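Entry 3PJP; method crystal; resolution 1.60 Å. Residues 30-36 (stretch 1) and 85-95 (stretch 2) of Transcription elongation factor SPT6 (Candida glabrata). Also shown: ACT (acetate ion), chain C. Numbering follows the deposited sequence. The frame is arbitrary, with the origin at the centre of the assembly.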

# COMPACT_ATOMS: atom_id res chain seq x y z
N ARG A 30 -0.32 -8.19 -11.22
CA ARG A 30 -0.00 -7.59 -9.92
C ARG A 30 1.46 -7.84 -9.58
O ARG A 30 1.95 -8.97 -9.68
N GLY A 31 2.17 -6.78 -9.20
CA GLY A 31 3.57 -6.92 -8.82
C GLY A 31 4.54 -6.55 -9.92
O GLY A 31 5.70 -6.24 -9.65
N ASP A 32 4.08 -6.56 -11.18
CA ASP A 32 4.94 -6.14 -12.29
C ASP A 32 5.24 -4.65 -12.16
O ASP A 32 4.42 -3.89 -11.67
N PHE A 33 6.44 -4.25 -12.58
CA PHE A 33 6.91 -2.91 -12.30
C PHE A 33 7.87 -2.42 -13.38
O PHE A 33 8.32 -3.19 -14.22
N VAL A 34 8.16 -1.13 -13.34
CA VAL A 34 9.30 -0.56 -14.04
C VAL A 34 10.00 0.43 -13.14
O VAL A 34 9.38 1.04 -12.26
N ILE A 35 11.31 0.57 -13.34
CA ILE A 35 12.05 1.68 -12.76
C ILE A 35 12.10 2.74 -13.86
O ILE A 35 12.21 2.42 -15.04
N ARG A 36 11.99 4.01 -13.50
CA ARG A 36 11.90 5.04 -14.52
C ARG A 36 12.45 6.39 -14.09
O ARG A 36 12.87 6.58 -12.95
N ASP A 85 21.35 -0.07 -3.60
CA ASP A 85 21.18 -0.13 -5.05
C ASP A 85 19.78 -0.58 -5.43
O ASP A 85 18.97 -0.93 -4.56
N LEU A 86 19.49 -0.55 -6.73
CA LEU A 86 18.14 -0.84 -7.19
C LEU A 86 17.75 -2.29 -6.95
O LEU A 86 16.60 -2.58 -6.64
N ASP A 87 18.69 -3.21 -7.11
CA ASP A 87 18.34 -4.61 -6.88
C ASP A 87 17.94 -4.87 -5.43
O ASP A 87 17.07 -5.69 -5.15
N GLN A 88 18.60 -4.17 -4.51
CA GLN A 88 18.27 -4.32 -3.09
C GLN A 88 16.87 -3.78 -2.81
O GLN A 88 16.12 -4.35 -2.01
N ILE A 89 16.53 -2.67 -3.46
CA ILE A 89 15.17 -2.10 -3.36
C ILE A 89 14.15 -3.10 -3.86
O ILE A 89 13.13 -3.31 -3.23
N ILE A 90 14.42 -3.74 -4.99
CA ILE A 90 13.48 -4.74 -5.48
C ILE A 90 13.25 -5.89 -4.49
O ILE A 90 12.12 -6.29 -4.25
N VAL A 91 14.32 -6.40 -3.89
CA VAL A 91 14.19 -7.50 -2.94
C VAL A 91 13.60 -7.11 -1.58
O VAL A 91 12.72 -7.79 -1.07
N GLU A 92 14.08 -6.01 -1.01
CA GLU A 92 13.71 -5.69 0.38
C GLU A 92 12.51 -4.76 0.49
O GLU A 92 11.80 -4.78 1.50
N TYR A 93 12.31 -3.92 -0.52
CA TYR A 93 11.20 -2.97 -0.51
C TYR A 93 10.03 -3.47 -1.36
O TYR A 93 8.95 -3.75 -0.84
N LEU A 94 10.24 -3.58 -2.67
CA LEU A 94 9.12 -3.90 -3.55
C LEU A 94 8.53 -5.30 -3.34
O LEU A 94 7.32 -5.44 -3.25
N GLN A 95 9.37 -6.32 -3.29
CA GLN A 95 8.85 -7.68 -3.13
C GLN A 95 8.11 -7.83 -1.80
O GLN A 95 7.18 -8.62 -1.68

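A strand laid over a helix packs through the side chains that alternate to one face of the strand and those that recur along one stripe of the helix, and this pair from SPT6 is a compact example. Strand 33-36 and helix 86-95 run at 143°, closer to antiparallel than parallel, with axes 11.4 Å apart at closest approach, a gap filled by apolar side chains. From the strand, Phe-33 (chi1 p) and Ile-35 (m, then t) point toward the helix, while Val-34 between them points away. The helix answers with Leu-86 (m, t), Ile-90 (m, t) and Leu-94 (t, p), spaced four residues apart and all directed toward the strand.

The reversed direction sets the order of the fit. Ile-35 extends its CD1 into the space between Leu-86 and Ile-90, lying 4.0 Å from Leu-86 CD1 and 4.2 Å from Ile-90 CD1. Phe-33 bridges the next interval: its CZ lies 3.9 Å from Ile-90 CD1, and its CD2 is 3.4 Å from Leu-94 CD2. That leucine methyl sits over one face of the ring, with CD2 3.7 Å from the centroid of the Phe-33 ring, a CH-pi contact. Ile-90 CD1 thus touches both strand side chains. Near Leu-94 the chain passes through Gly-31, whose positive phi would jam a CB against the preceding carbonyl.

No hydrogen bond crosses the interface; the contacts between side chains are apolar, including the CH-pi contact, and the two stretches together bury 259 Å². Polar groups work elsewhere. Asp-85 caps the helix, its OD1 accepting from Gln-88 N at 2.9 Å, and Gln-88 NE2 donates to Glu-92 OE1 at 3.0 Å and OE2 at 3.1 Å. Arg-36, out of reach of the helix, grips an acetate probably from the crystallisation liquor: NH1 to OXT, 2.9 Å, and NH2 to O, 2.7 Å.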

# COMPACT_ATOMS: atom_id res chain seq x y z
CB ARG A 30 -0.87 -8.19 -8.81
CG ARG A 30 -0.46 -7.73 -7.43
CD ARG A 30 -1.34 -8.32 -6.33
NE ARG A 30 -2.70 -7.76 -6.36
CZ ARG A 30 -3.65 -8.09 -5.49
NH1 ARG A 30 -3.42 -8.99 -4.55
NH2 ARG A 30 -4.85 -7.53 -5.58
CB ASP A 32 4.31 -6.47 -13.64
CG ASP A 32 4.38 -7.94 -13.94
OD1 ASP A 32 5.36 -8.59 -13.51
OD2 ASP A 32 3.46 -8.46 -14.60
CB PHE A 33 7.60 -2.86 -10.92
CG PHE A 33 8.91 -3.60 -10.87
CD1 PHE A 33 10.11 -2.94 -11.11
CD2 PHE A 33 8.93 -4.95 -10.63
CE1 PHE A 33 11.32 -3.63 -11.08
CE2 PHE A 33 10.14 -5.65 -10.61
CZ PHE A 33 11.33 -4.98 -10.84
CB VAL A 34 8.90 0.17 -15.34
CG1 VAL A 34 8.39 -0.82 -16.38
CG2 VAL A 34 7.87 1.26 -15.04
CB ILE A 35 13.46 1.23 -12.37
CG1 ILE A 35 13.38 -0.05 -11.55
CG2 ILE A 35 14.20 2.33 -11.62
CD1 ILE A 35 14.73 -0.59 -11.12
CB ARG A 36 10.44 5.22 -14.97
CG ARG A 36 9.50 5.60 -13.84
CD ARG A 36 8.11 5.95 -14.40
NE ARG A 36 7.14 6.29 -13.36
CZ ARG A 36 7.03 7.49 -12.80
NH1 ARG A 36 7.86 8.47 -13.14
NH2 ARG A 36 6.09 7.72 -11.88
CB ASP A 85 22.24 -1.07 -5.65
CG ASP A 85 22.24 -2.44 -5.00
OD1 ASP A 85 21.22 -3.14 -5.14
OD2 ASP A 85 23.25 -2.81 -4.36
CB LEU A 86 18.01 -0.51 -8.69
CG LEU A 86 18.08 0.98 -9.03
CD1 LEU A 86 18.28 1.16 -10.54
CD2 LEU A 86 16.84 1.71 -8.60
CB ASP A 87 19.48 -5.53 -7.30
CG ASP A 87 19.58 -5.67 -8.80
OD1 ASP A 87 18.53 -5.75 -9.46
OD2 ASP A 87 20.72 -5.69 -9.32
CB GLN A 88 19.30 -3.63 -2.19
CG GLN A 88 19.06 -3.91 -0.70
CD GLN A 88 19.95 -3.08 0.19
OE1 GLN A 88 20.69 -2.22 -0.28
NE2 GLN A 88 19.90 -3.34 1.49
CB ILE A 89 15.03 -0.76 -4.12
CG1 ILE A 89 15.84 0.33 -3.42
CG2 ILE A 89 13.55 -0.33 -4.24
CD1 ILE A 89 15.94 1.61 -4.20
CB ILE A 90 13.91 -5.25 -6.87
CG1 ILE A 90 13.86 -4.10 -7.87
CG2 ILE A 90 13.02 -6.40 -7.34
CD1 ILE A 90 14.77 -4.27 -9.08
CB VAL A 91 15.54 -8.21 -2.70
CG1 VAL A 91 15.45 -9.20 -1.56
CG2 VAL A 91 15.99 -8.88 -3.99
CB GLU A 92 14.90 -5.08 1.13
CG GLU A 92 16.09 -6.04 1.30
CD GLU A 92 17.28 -5.35 1.94
OE1 GLU A 92 17.16 -4.16 2.28
OE2 GLU A 92 18.34 -6.01 2.09
CB TYR A 93 11.64 -1.59 -1.02
CG TYR A 93 10.49 -0.59 -1.07
CD1 TYR A 93 10.17 0.18 0.03
CD2 TYR A 93 9.73 -0.44 -2.22
CE1 TYR A 93 9.12 1.09 -0.01
CE2 TYR A 93 8.70 0.45 -2.28
CZ TYR A 93 8.39 1.21 -1.16
OH TYR A 93 7.35 2.10 -1.22
CB LEU A 94 9.50 -3.72 -5.03
CG LEU A 94 8.30 -3.89 -5.96
CD1 LEU A 94 7.21 -2.87 -5.68
CD2 LEU A 94 8.72 -3.83 -7.43
CB GLN A 95 9.96 -8.73 -3.31
CG GLN A 95 10.24 -9.04 -4.79
CD GLN A 95 11.52 -9.84 -5.02
OE1 GLN A 95 12.05 -10.47 -4.10
NE2 GLN A 95 12.02 -9.81 -6.25
C ACT C . 7.10 11.04 -11.08
O ACT C . 6.09 10.32 -11.11
OXT ACT C . 7.71 11.18 -12.17
CH3 ACT C . 7.56 11.70 -9.82